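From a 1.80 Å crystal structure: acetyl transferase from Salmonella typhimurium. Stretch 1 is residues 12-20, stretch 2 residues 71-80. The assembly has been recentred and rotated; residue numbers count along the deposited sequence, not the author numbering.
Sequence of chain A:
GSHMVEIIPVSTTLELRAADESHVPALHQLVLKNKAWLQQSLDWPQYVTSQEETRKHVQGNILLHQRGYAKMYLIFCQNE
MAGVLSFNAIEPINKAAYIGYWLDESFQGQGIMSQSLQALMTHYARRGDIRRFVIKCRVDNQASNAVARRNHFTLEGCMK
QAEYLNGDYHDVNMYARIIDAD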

# COMPACT_ATOMS: atom_id res chain seq x y z
N THR A 12 -0.08 -19.44 27.58
CA THR A 12 0.68 -19.80 28.75
C THR A 12 2.17 -19.59 28.55
O THR A 12 2.86 -19.09 29.43
CB THR A 12 0.44 -21.29 29.14
OG1 THR A 12 -0.95 -21.41 29.51
CG2 THR A 12 1.35 -21.66 30.32
N THR A 13 2.65 -19.93 27.38
CA THR A 13 4.06 -19.80 27.06
C THR A 13 4.41 -18.68 26.05
O THR A 13 5.59 -18.38 25.86
CB THR A 13 4.53 -21.12 26.46
OG1 THR A 13 3.64 -21.45 25.38
CG2 THR A 13 4.40 -22.26 27.50
N LEU A 14 3.42 -18.09 25.39
CA LEU A 14 3.73 -17.05 24.40
C LEU A 14 3.21 -15.69 24.81
O LEU A 14 2.14 -15.57 25.46
CB LEU A 14 3.07 -17.44 23.06
CG LEU A 14 3.53 -18.74 22.40
CD1 LEU A 14 2.72 -19.07 21.07
CD2 LEU A 14 5.03 -18.64 22.15
N GLU A 15 3.95 -14.65 24.42
CA GLU A 15 3.44 -13.29 24.62
C GLU A 15 4.18 -12.36 23.62
O GLU A 15 5.25 -12.72 23.11
CB GLU A 15 3.60 -12.82 26.08
CG GLU A 15 5.00 -12.39 26.53
CD GLU A 15 5.04 -11.87 28.00
OE1 GLU A 15 4.10 -12.09 28.81
OE2 GLU A 15 6.05 -11.25 28.32
N LEU A 16 3.54 -11.26 23.26
CA LEU A 16 4.12 -10.26 22.34
C LEU A 16 4.51 -9.07 23.21
O LEU A 16 3.75 -8.71 24.13
CB LEU A 16 3.07 -9.79 21.34
CG LEU A 16 2.53 -10.83 20.36
CD1 LEU A 16 1.34 -10.26 19.61
CD2 LEU A 16 3.68 -11.16 19.36
N ARG A 17 5.68 -8.51 22.97
CA ARG A 17 6.11 -7.33 23.69
C ARG A 17 6.41 -6.26 22.62
O ARG A 17 7.08 -6.54 21.61
CB ARG A 17 7.37 -7.63 24.52
CG ARG A 17 7.20 -8.79 25.51
CD ARG A 17 8.45 -9.07 26.35
NE ARG A 17 8.27 -10.29 27.15
CZ ARG A 17 9.24 -10.95 27.78
NH1 ARG A 17 8.98 -12.06 28.47
NH2 ARG A 17 10.49 -10.51 27.74
N ALA A 18 5.87 -5.06 22.81
CA ALA A 18 6.21 -3.98 21.86
C ALA A 18 7.72 -3.83 21.82
O ALA A 18 8.40 -3.81 22.85
CB ALA A 18 5.59 -2.68 22.28
N ALA A 19 8.27 -3.77 20.61
CA ALA A 19 9.71 -3.59 20.43
C ALA A 19 10.21 -2.39 21.25
O ALA A 19 9.64 -1.29 21.20
CB ALA A 19 10.04 -3.38 18.97
N ASP A 20 11.25 -2.61 22.02
CA ASP A 20 11.79 -1.54 22.84
C ASP A 20 13.27 -1.39 22.63
O ASP A 20 13.94 -2.33 22.21
CB ASP A 20 11.57 -1.83 24.32
CG ASP A 20 12.00 -0.69 25.19
OD1 ASP A 20 11.25 0.32 25.29
OD2 ASP A 20 13.11 -0.78 25.74
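Stretch 2, residues 71-80: KMYLIFCQNE

The guanidinium of R17 lies flat on the ring of F76, centres 3.8 Å apart and planes at 17°, so that its charge sits over the ring face: R17 CZ is 3.8 Å from the F76 ring centroid and 14° off the ring normal. E15, in the same strand as R17, makes a salt bridge to the group, R17 NE to E15 OE2 at 2.7 Å, while N79 OD1, near the guanidinium plane, accepts a weak hydrogen bond from R17 NH1 (3.0 Å). A water joins R17 and N79, accepting from R17 NH2 at 2.5 Å and donating to N79 O at 3.0 Å.

Stretch 2 runs as an extended strand from K71 to C77, antiparallel to strand 14-18; the axes approach to 4.4 Å with a crossing angle of 141°. E15 and F76 form a hydrogen-bonded pair, E15 N to F76 O 3.1 Å and F76 N to E15 O 3.0 Å. R17 and L74 form the next, with R17 N to L74 O and L74 N to R17 O both 2.8 Å. Past the bridged pairs, A19 N donates to M72 O (2.8 Å) and Q78 N to T13 O (2.7 Å).

E15, R17, L74 and F76 share one face; L14, L16, I75 and C77 share the other, where L16 CD2 packs on I75 CG1 and L14 CD2 on C77 CB, each at 3.5 Å. At A18 and Y73 the CA atoms come within 4.4 Å but the side chains diverge. A19 CB points toward stretch 2 and meets M72 SD at 3.6 Å. At the end of the strand, C77 to E80 make a type I' turn, with Q78 and N79 at positive phi, closed by C77 N to E80 O and E80 N to C77 O, both 3.0 Å.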

# COMPACT_ATOMS: atom_id res chain seq x y z
N LYS A 71 3.39 -1.20 13.55
CA LYS A 71 3.60 -1.76 14.89
C LYS A 71 4.70 -2.74 14.78
O LYS A 71 4.84 -3.43 13.75
CB LYS A 71 2.36 -2.49 15.42
CG LYS A 71 1.13 -1.57 15.69
CD LYS A 71 1.41 -0.58 16.91
CE LYS A 71 0.30 0.50 17.04
NZ LYS A 71 0.74 1.37 18.22
N MET A 72 5.55 -2.78 15.80
CA MET A 72 6.57 -3.80 15.76
C MET A 72 6.56 -4.52 17.12
O MET A 72 6.86 -3.89 18.14
CB MET A 72 7.96 -3.23 15.49
CG MET A 72 9.01 -4.33 15.55
SD MET A 72 10.63 -3.58 15.38
CE MET A 72 11.54 -4.90 15.25
N TYR A 73 6.18 -5.81 17.12
CA TYR A 73 6.18 -6.58 18.34
C TYR A 73 7.20 -7.72 18.26
O TYR A 73 7.47 -8.30 17.21
CB TYR A 73 4.76 -7.16 18.61
CG TYR A 73 3.69 -6.14 18.91
CD1 TYR A 73 3.52 -5.64 20.21
CD2 TYR A 73 2.85 -5.66 17.91
CE1 TYR A 73 2.50 -4.67 20.50
CE2 TYR A 73 1.86 -4.70 18.17
CZ TYR A 73 1.69 -4.21 19.47
OH TYR A 73 0.68 -3.29 19.74
N LEU A 74 7.76 -8.05 19.41
CA LEU A 74 8.68 -9.15 19.57
C LEU A 74 7.89 -10.33 20.19
O LEU A 74 7.14 -10.14 21.17
CB LEU A 74 9.83 -8.74 20.51
CG LEU A 74 10.80 -7.79 19.85
CD1 LEU A 74 12.03 -7.57 20.75
CD2 LEU A 74 11.31 -8.46 18.57
N ILE A 75 8.05 -11.51 19.61
CA ILE A 75 7.40 -12.76 20.05
C ILE A 75 8.36 -13.46 21.01
O ILE A 75 9.49 -13.76 20.61
CB ILE A 75 7.17 -13.73 18.85
CG1 ILE A 75 6.15 -13.17 17.83
CG2 ILE A 75 6.60 -15.10 19.34
CD1 ILE A 75 6.33 -13.96 16.45
N PHE A 76 7.89 -13.75 22.23
CA PHE A 76 8.66 -14.45 23.25
C PHE A 76 7.97 -15.75 23.58
O PHE A 76 6.77 -15.79 23.77
CB PHE A 76 8.78 -13.63 24.53
CG PHE A 76 9.75 -12.52 24.41
CD1 PHE A 76 9.34 -11.26 23.97
CD2 PHE A 76 11.08 -12.74 24.72
CE1 PHE A 76 10.26 -10.23 23.83
CE2 PHE A 76 12.01 -11.72 24.59
CZ PHE A 76 11.59 -10.46 24.14
N CYS A 77 8.76 -16.80 23.61
CA CYS A 77 8.21 -18.13 23.89
C CYS A 77 8.96 -18.59 25.14
O CYS A 77 10.18 -18.73 25.07
CB CYS A 77 8.51 -19.02 22.68
SG CYS A 77 8.21 -20.84 22.94
N GLN A 78 8.25 -18.85 26.24
CA GLN A 78 8.87 -19.24 27.51
C GLN A 78 10.02 -18.26 27.86
O GLN A 78 11.09 -18.69 28.32
CB GLN A 78 9.43 -20.65 27.44
CG GLN A 78 8.39 -21.72 27.04
CD GLN A 78 8.79 -23.12 27.49
OE1 GLN A 78 8.13 -24.11 27.17
NE2 GLN A 78 9.87 -23.20 28.27
N ASN A 79 9.78 -16.97 27.62
CA ASN A 79 10.73 -15.88 27.89
C ASN A 79 11.97 -15.72 27.00
O ASN A 79 12.81 -14.87 27.27
CB ASN A 79 11.17 -15.92 29.36
CG ASN A 79 10.04 -15.57 30.30
OD1 ASN A 79 9.37 -14.57 30.09
ND2 ASN A 79 9.81 -16.40 31.32
N GLU A 80 12.05 -16.49 25.93
CA GLU A 80 13.16 -16.41 25.00
C GLU A 80 12.67 -15.66 23.76
O GLU A 80 11.58 -15.92 23.29
CB GLU A 80 13.58 -17.80 24.59
CG GLU A 80 14.92 -17.83 23.94
CD GLU A 80 15.31 -19.19 23.47
OE1 GLU A 80 14.84 -20.21 24.04
OE2 GLU A 80 16.13 -19.23 22.53
O HOH W 1 7.41 -16.06 26.76
O HOH W 2 12.19 -12.24 28.51